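PDB 3UPV: heat shock protein STI1 from Saccharomyces cerevisiae, which acts as a co-chaperone adaptor that binds Hsp70 and Hsp90, here represented by its TPR2B domain holding a C-terminal Hsp70 peptide. Local coordinates for residues T94-A97 / A98-K101; L117-K120 / A121-R125; Y75-K78 / A79-Q82. All coordinates share one frame; numbering follows the deposited sequence.

Contact 1 of 3, residues T94-A97 / A98-K101; sequences TLDA and ARTK
Asp96 and Arg99 form a salt bridge one helical turn apart on helix 88-106, in the ninth TPR repeat. Arg99 grips the carboxylate end-on, with both terminal nitrogens on one oxygen. NH1 of Arg99 lies 3.0 Å from OD1 of Asp96, nearly along the C-O axis. NH2 of Arg99 reaches the same OD1 of Asp96 at 3.1 Å, from the anti side and out of the carboxylate plane. OD1 sits in the guanidinium plane, but the carboxylate itself is turned 66° against that plane. Arg99 reaches back because its chain, extended at first, bends at chi3 (-42°). The carbonyl oxygen of Leu95 lies above one guanidinium face, toward its rim.

One step further out, a water donates to O of Asp96 at 2.7 Å and is hydrogen-bonded to OG1 of Thr100. The backbone bonds Ala98 N to Thr94 O, Arg99 N to Leu95 O, Thr100 N to Asp96 O and Lys101 N to Ala97 O fix the spacing of these groups. Leu95 and Ala98 face the neighbouring helices 72-84 and 111-124. Lys101 turns its amine to Pro69 O and Asn70 OD1.

Because both N-H groups of the fork point at OD1, the pairing probably rests mainly on that one oxygen. The partly exposed setting probably lets solvent weaken the attraction, while the two bonds should limit rotation of the guanidinium.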
# COMPACT_ATOMS: atom_id res chain seq x y z
N THR A 94 -11.94 5.18 -3.05
CA THR A 94 -10.87 4.86 -2.16
C THR A 94 -10.09 6.16 -1.84
O THR A 94 -9.63 6.35 -0.70
CB THR A 94 -9.93 3.87 -2.82
OG1 THR A 94 -10.66 2.69 -3.16
CG2 THR A 94 -8.76 3.49 -1.85
N LEU A 95 -9.91 7.03 -2.85
CA LEU A 95 -9.20 8.27 -2.64
C LEU A 95 -9.95 9.22 -1.72
O LEU A 95 -9.31 10.01 -0.98
CB LEU A 95 -8.84 8.98 -3.91
CG LEU A 95 -7.80 8.18 -4.67
CD1 LEU A 95 -7.75 8.46 -6.21
CD2 LEU A 95 -6.44 8.35 -3.97
N ASP A 96 -11.28 9.22 -1.83
CA ASP A 96 -12.13 10.01 -0.88
C ASP A 96 -11.87 9.62 0.57
O ASP A 96 -11.70 10.48 1.46
CB ASP A 96 -13.60 9.79 -1.20
CG ASP A 96 -14.09 10.68 -2.29
OD1 ASP A 96 -13.39 11.66 -2.65
OD2 ASP A 96 -15.21 10.38 -2.78
N ALA A 97 -11.73 8.33 0.79
CA ALA A 97 -11.49 7.79 2.13
C ALA A 97 -10.09 8.07 2.60
O ALA A 97 -9.89 8.45 3.78
CB ALA A 97 -11.75 6.30 2.14
N ALA A 98 -9.13 8.04 1.65
CA ALA A 98 -7.75 8.30 1.91
C ALA A 98 -7.62 9.76 2.26
O ALA A 98 -6.88 10.10 3.16
CB ALA A 98 -6.87 7.98 0.68
N ARG A 99 -8.36 10.65 1.57
CA ARG A 99 -8.18 12.09 1.85
C ARG A 99 -8.63 12.44 3.26
O ARG A 99 -8.01 13.24 3.97
CB ARG A 99 -8.97 12.93 0.83
CG ARG A 99 -8.71 14.47 0.95
CD ARG A 99 -9.65 15.27 0.03
NE ARG A 99 -9.79 14.61 -1.30
CZ ARG A 99 -10.85 13.88 -1.67
NH1 ARG A 99 -10.91 13.31 -2.86
NH2 ARG A 99 -11.88 13.74 -0.83
N THR A 100 -9.75 11.84 3.65
CA THR A 100 -10.35 12.03 5.00
C THR A 100 -9.42 11.54 6.10
O THR A 100 -9.14 12.27 7.02
CB THR A 100 -11.64 11.23 5.03
OG1 THR A 100 -12.60 11.87 4.18
CG2 THR A 100 -12.19 11.06 6.51
N LYS A 101 -8.96 10.29 5.97
CA LYS A 101 -7.97 9.70 6.89
C LYS A 101 -6.69 10.51 6.91
O LYS A 101 -6.13 10.71 7.96
CB LYS A 101 -7.70 8.22 6.55
CG LYS A 101 -8.81 7.29 7.04
CD LYS A 101 -8.84 7.22 8.56
CE LYS A 101 -10.19 6.73 9.10
NZ LYS A 101 -10.11 5.35 9.62
O HOH W 1 -12.96 12.88 1.25

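Contact 2 of 3, residues L117-K120 / A121-R125; sequences LYYK and ASQQR
Leu117 and Ala121 meet through the backbone of helix 111-124, the last helix of this all-helical TPR domain, which packs on the final repeat. Ala121 N donates to O of Leu117 at 2.8 Å in a nearly straight bond. The Leu117 side chain points away from the following turn. It enters the core between the two helices of TPR 9, touching Leu95 on one and Ile76 and Thr80 on the other. Ala121 is also buried and packs on Ile83.

Tyr118 accepts a hydrogen bond from Ser122 N at its carbonyl oxygen. CB of Ser122 comes to 3.4 Å from that same O of Tyr118. The ring of Tyr118 leads elsewhere, to Leu92 and Arg99 of helix 88-106.

Tyr119 makes the main side-chain contact with Gln123. Gln123 N donates to O of Tyr119 at 3.0 Å. CG of Gln123 lies over one face of the Tyr119 ring, 3.6 Å from the centroid and 19° off the normal, a CH-pi contact. The Gln123 amide stacks over the hydroxyl end of the ring, with the planes only 7° apart. CD of Gln123 is 3.5 Å from CZ of Tyr119, and OE1 sits beside CE1. Two torsions bring the groups together: Tyr119 carries CG anti to the backbone N, and Gln123 folds at its second torsion. The Tyr119 hydroxyl and Gln123 NE2 are close but poorly aligned for a hydrogen bond. Both residues are exposed, so this stack lies on the outer surface.

Lys120 and Gln124 run side by side in the same direction. Gln124 N donates to O of Lys120 at 3.1 Å. The Gln124 amide nitrogen is bound by the hydroxyl of Tyr88, which helps fix the amide. Its other end, OE1 of Gln124, rests 3.5 Å from CG of Lys120.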
# COMPACT_ATOMS: atom_id res chain seq x y z
N LEU A 117 -3.71 11.66 -7.76
CA LEU A 117 -4.33 10.35 -8.06
C LEU A 117 -5.78 10.56 -8.41
O LEU A 117 -6.25 9.97 -9.38
CB LEU A 117 -4.19 9.34 -6.90
CG LEU A 117 -2.74 8.96 -6.68
CD1 LEU A 117 -2.60 8.16 -5.43
CD2 LEU A 117 -2.02 8.28 -7.93
N TYR A 118 -6.46 11.43 -7.67
CA TYR A 118 -7.86 11.68 -7.91
C TYR A 118 -8.09 12.26 -9.30
O TYR A 118 -9.03 11.81 -10.02
CB TYR A 118 -8.42 12.69 -6.92
CG TYR A 118 -9.95 12.66 -6.93
CD1 TYR A 118 -10.65 11.82 -6.07
CD2 TYR A 118 -10.68 13.46 -7.85
CE1 TYR A 118 -12.04 11.79 -6.09
CE2 TYR A 118 -12.02 13.47 -7.85
CZ TYR A 118 -12.70 12.62 -6.97
OH TYR A 118 -14.07 12.56 -6.99
N TYR A 119 -7.24 13.21 -9.66
CA TYR A 119 -7.34 13.89 -10.95
C TYR A 119 -7.12 12.86 -12.07
O TYR A 119 -7.82 12.89 -13.07
CB TYR A 119 -6.29 14.99 -11.09
CG TYR A 119 -6.51 15.71 -12.39
CD1 TYR A 119 -7.70 16.44 -12.61
CD2 TYR A 119 -5.58 15.61 -13.44
CE1 TYR A 119 -7.96 17.09 -13.85
CE2 TYR A 119 -5.82 16.24 -14.68
CZ TYR A 119 -7.00 16.96 -14.87
OH TYR A 119 -7.24 17.58 -16.07
N LYS A 120 -6.18 11.96 -11.87
CA LYS A 120 -5.74 11.00 -12.87
C LYS A 120 -6.89 9.98 -13.03
O LYS A 120 -7.39 9.72 -14.14
CB LYS A 120 -4.38 10.38 -12.43
CG LYS A 120 -3.86 9.17 -13.25
CD LYS A 120 -2.42 8.70 -12.84
CE LYS A 120 -2.25 8.01 -11.43
NZ LYS A 120 -1.33 6.71 -11.30
N ALA A 121 -7.43 9.51 -11.91
CA ALA A 121 -8.59 8.58 -11.97
C ALA A 121 -9.81 9.19 -12.64
O ALA A 121 -10.50 8.53 -13.47
CB ALA A 121 -8.95 8.03 -10.57
N SER A 122 -10.11 10.44 -12.28
CA SER A 122 -11.26 11.12 -12.88
C SER A 122 -11.14 11.28 -14.40
O SER A 122 -12.08 10.95 -15.17
CB SER A 122 -11.47 12.47 -12.22
OG SER A 122 -12.59 13.09 -12.83
N GLN A 123 -10.00 11.75 -14.86
CA GLN A 123 -9.79 11.92 -16.28
C GLN A 123 -9.87 10.60 -17.06
O GLN A 123 -10.54 10.56 -18.11
CB GLN A 123 -8.51 12.71 -16.52
CG GLN A 123 -8.54 14.08 -15.74
CD GLN A 123 -9.55 15.06 -16.31
OE1 GLN A 123 -10.52 15.46 -15.64
NE2 GLN A 123 -9.34 15.46 -17.57
N GLN A 124 -9.29 9.51 -16.53
CA GLN A 124 -9.34 8.26 -17.30
C GLN A 124 -10.74 7.66 -17.30
O GLN A 124 -11.10 6.91 -18.21
CB GLN A 124 -8.25 7.25 -16.92
CG GLN A 124 -6.88 7.89 -16.76
CD GLN A 124 -5.73 6.92 -16.40
OE1 GLN A 124 -4.59 7.37 -16.18
NE2 GLN A 124 -5.99 5.59 -16.38
N ARG A 125 -11.54 8.01 -16.29
CA ARG A 125 -12.85 7.38 -16.15
C ARG A 125 -13.71 7.85 -17.29
O ARG A 125 -14.37 7.03 -17.85
CB ARG A 125 -13.54 7.72 -14.82
CG ARG A 125 -14.86 6.92 -14.47
CD ARG A 125 -15.60 7.55 -13.24
NE ARG A 125 -16.82 6.81 -12.90
CZ ARG A 125 -17.59 7.01 -11.82
NH1 ARG A 125 -18.67 6.25 -11.62
NH2 ARG A 125 -17.29 7.95 -10.94

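Contact 3 of 3, residues Y75-K78 / A79-Q82; sequences YIRK and ATAQ
Lys78 and Gln82 lie one turn apart on helix 72-84, the first helix of the TPR 9 helical hairpin. Lys78 gives up more surface to the following turn than any other residue here, though it stays partly exposed. Its chain is fully extended, with CG anti to the backbone N (chi1 179°), and it crosses the side chain of Gln82. CE of Lys78 touches OE1 of Gln82 at 3.5 Å. The aliphatic part of the lysine thus packs against the amide. The backbone ties the same pair, with Gln82 N donating to O of Lys78 at 2.7 Å. The amide nitrogen of Gln82 is held by Thr94 OG1 on helix 88-106, so this amide links the two helices of the repeat.

Ala79 is buried and packs on helix 88-106. Its N donates to O of Tyr75. Its CB, 3.6 Å from O of Tyr75 and from O of Ile76, also meets Leu95.

Thr80 adds a side-chain bond to the helix backbone. Its N donates to O of Ile76, and its CG2 packs 3.1 Å from that oxygen of Ile76. The hydroxyl occupies the position between the backbone N and carbonyl carbon (chi1 67°), which turns it back toward Arg77. The Arg77 guanidinium hydrogen-bonds the bound Hsp70 peptide backbone through NH1, while NE meets Ser42. Ile76 and Thr80 also pack on the peptide. The carbonyl oxygen of Arg77 takes two donors from the same face of its plane: Ala81 N at 3.0 Å and Thr80 OG1 at 2.7 Å.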
# COMPACT_ATOMS: atom_id res chain seq x y z
N TYR A 75 -4.54 2.91 1.92
CA TYR A 75 -5.59 3.46 1.06
C TYR A 75 -5.00 4.06 -0.22
O TYR A 75 -5.54 3.77 -1.36
CB TYR A 75 -6.41 4.51 1.77
CG TYR A 75 -7.16 4.10 3.02
CD1 TYR A 75 -8.46 3.57 2.97
CD2 TYR A 75 -6.57 4.26 4.28
CE1 TYR A 75 -9.13 3.22 4.16
CE2 TYR A 75 -7.22 3.84 5.43
CZ TYR A 75 -8.50 3.38 5.39
OH TYR A 75 -9.12 3.08 6.60
N ILE A 76 -3.89 4.80 -0.07
CA ILE A 76 -3.30 5.41 -1.22
C ILE A 76 -2.76 4.33 -2.17
O ILE A 76 -3.00 4.31 -3.41
CB ILE A 76 -2.22 6.40 -0.87
CG1 ILE A 76 -2.84 7.55 -0.09
CG2 ILE A 76 -1.52 6.87 -2.18
CD1 ILE A 76 -1.84 8.46 0.55
N ARG A 77 -2.10 3.33 -1.57
CA ARG A 77 -1.62 2.20 -2.37
C ARG A 77 -2.71 1.48 -3.15
O ARG A 77 -2.56 1.09 -4.33
CB ARG A 77 -0.91 1.25 -1.43
CG ARG A 77 0.03 0.48 -2.19
CD ARG A 77 0.88 -0.51 -1.36
NE ARG A 77 1.68 0.07 -0.27
CZ ARG A 77 2.81 0.74 -0.48
NH1 ARG A 77 3.56 1.23 0.54
NH2 ARG A 77 3.21 0.91 -1.74
N LYS A 78 -3.78 1.14 -2.45
CA LYS A 78 -4.91 0.49 -3.11
C LYS A 78 -5.47 1.29 -4.30
O LYS A 78 -5.76 0.70 -5.34
CB LYS A 78 -6.02 0.36 -2.10
CG LYS A 78 -7.29 -0.29 -2.65
CD LYS A 78 -8.32 -0.42 -1.50
CE LYS A 78 -9.69 -0.79 -2.04
NZ LYS A 78 -10.71 -1.00 -0.95
N ALA A 79 -5.66 2.61 -4.09
CA ALA A 79 -6.17 3.46 -5.18
C ALA A 79 -5.26 3.43 -6.36
O ALA A 79 -5.73 3.42 -7.51
CB ALA A 79 -6.34 4.87 -4.71
N THR A 80 -3.95 3.47 -6.09
CA THR A 80 -2.95 3.45 -7.18
C THR A 80 -3.09 2.12 -7.97
O THR A 80 -3.07 2.12 -9.19
CB THR A 80 -1.49 3.68 -6.73
OG1 THR A 80 -1.04 2.59 -5.93
CG2 THR A 80 -1.34 4.95 -5.93
N ALA A 81 -3.24 0.99 -7.27
CA ALA A 81 -3.45 -0.30 -7.92
C ALA A 81 -4.77 -0.33 -8.64
O ALA A 81 -4.88 -0.89 -9.76
CB ALA A 81 -3.31 -1.47 -6.93
N GLN A 82 -5.78 0.28 -8.05
CA GLN A 82 -7.10 0.30 -8.74
C GLN A 82 -7.02 1.11 -10.06
O GLN A 82 -7.55 0.70 -11.12
CB GLN A 82 -8.22 0.82 -7.84
CG GLN A 82 -8.58 -0.21 -6.75
CD GLN A 82 -9.59 0.30 -5.72
OE1 GLN A 82 -10.57 -0.37 -5.42
NE2 GLN A 82 -9.42 1.49 -5.26

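Overall arrangement
The three contacts lie on successive helices, 72-84, 88-106 and 111-124, that pack together at the C-terminal end of the domain. Contacts 1 and 3 have centres about 10 Å apart and also meet by packing, with CB of Ala98 3.7 Å from CB of Tyr75. Contact 2 is about 14 Å from contact 1 and 12 Å from contact 3, centre to centre. Its Leu117 bridges both: CD1 of Leu117 lies 3.5 Å from CG2 of Thr80, and CD1 of Leu95 reaches the Leu117 backbone. Contact 3 reaches the bound Hsp70 peptide through Arg77, Ile76 and Thr80. Helices 88-106 and 111-124, which carry contacts 1 and 2, both pack on helix 72-84.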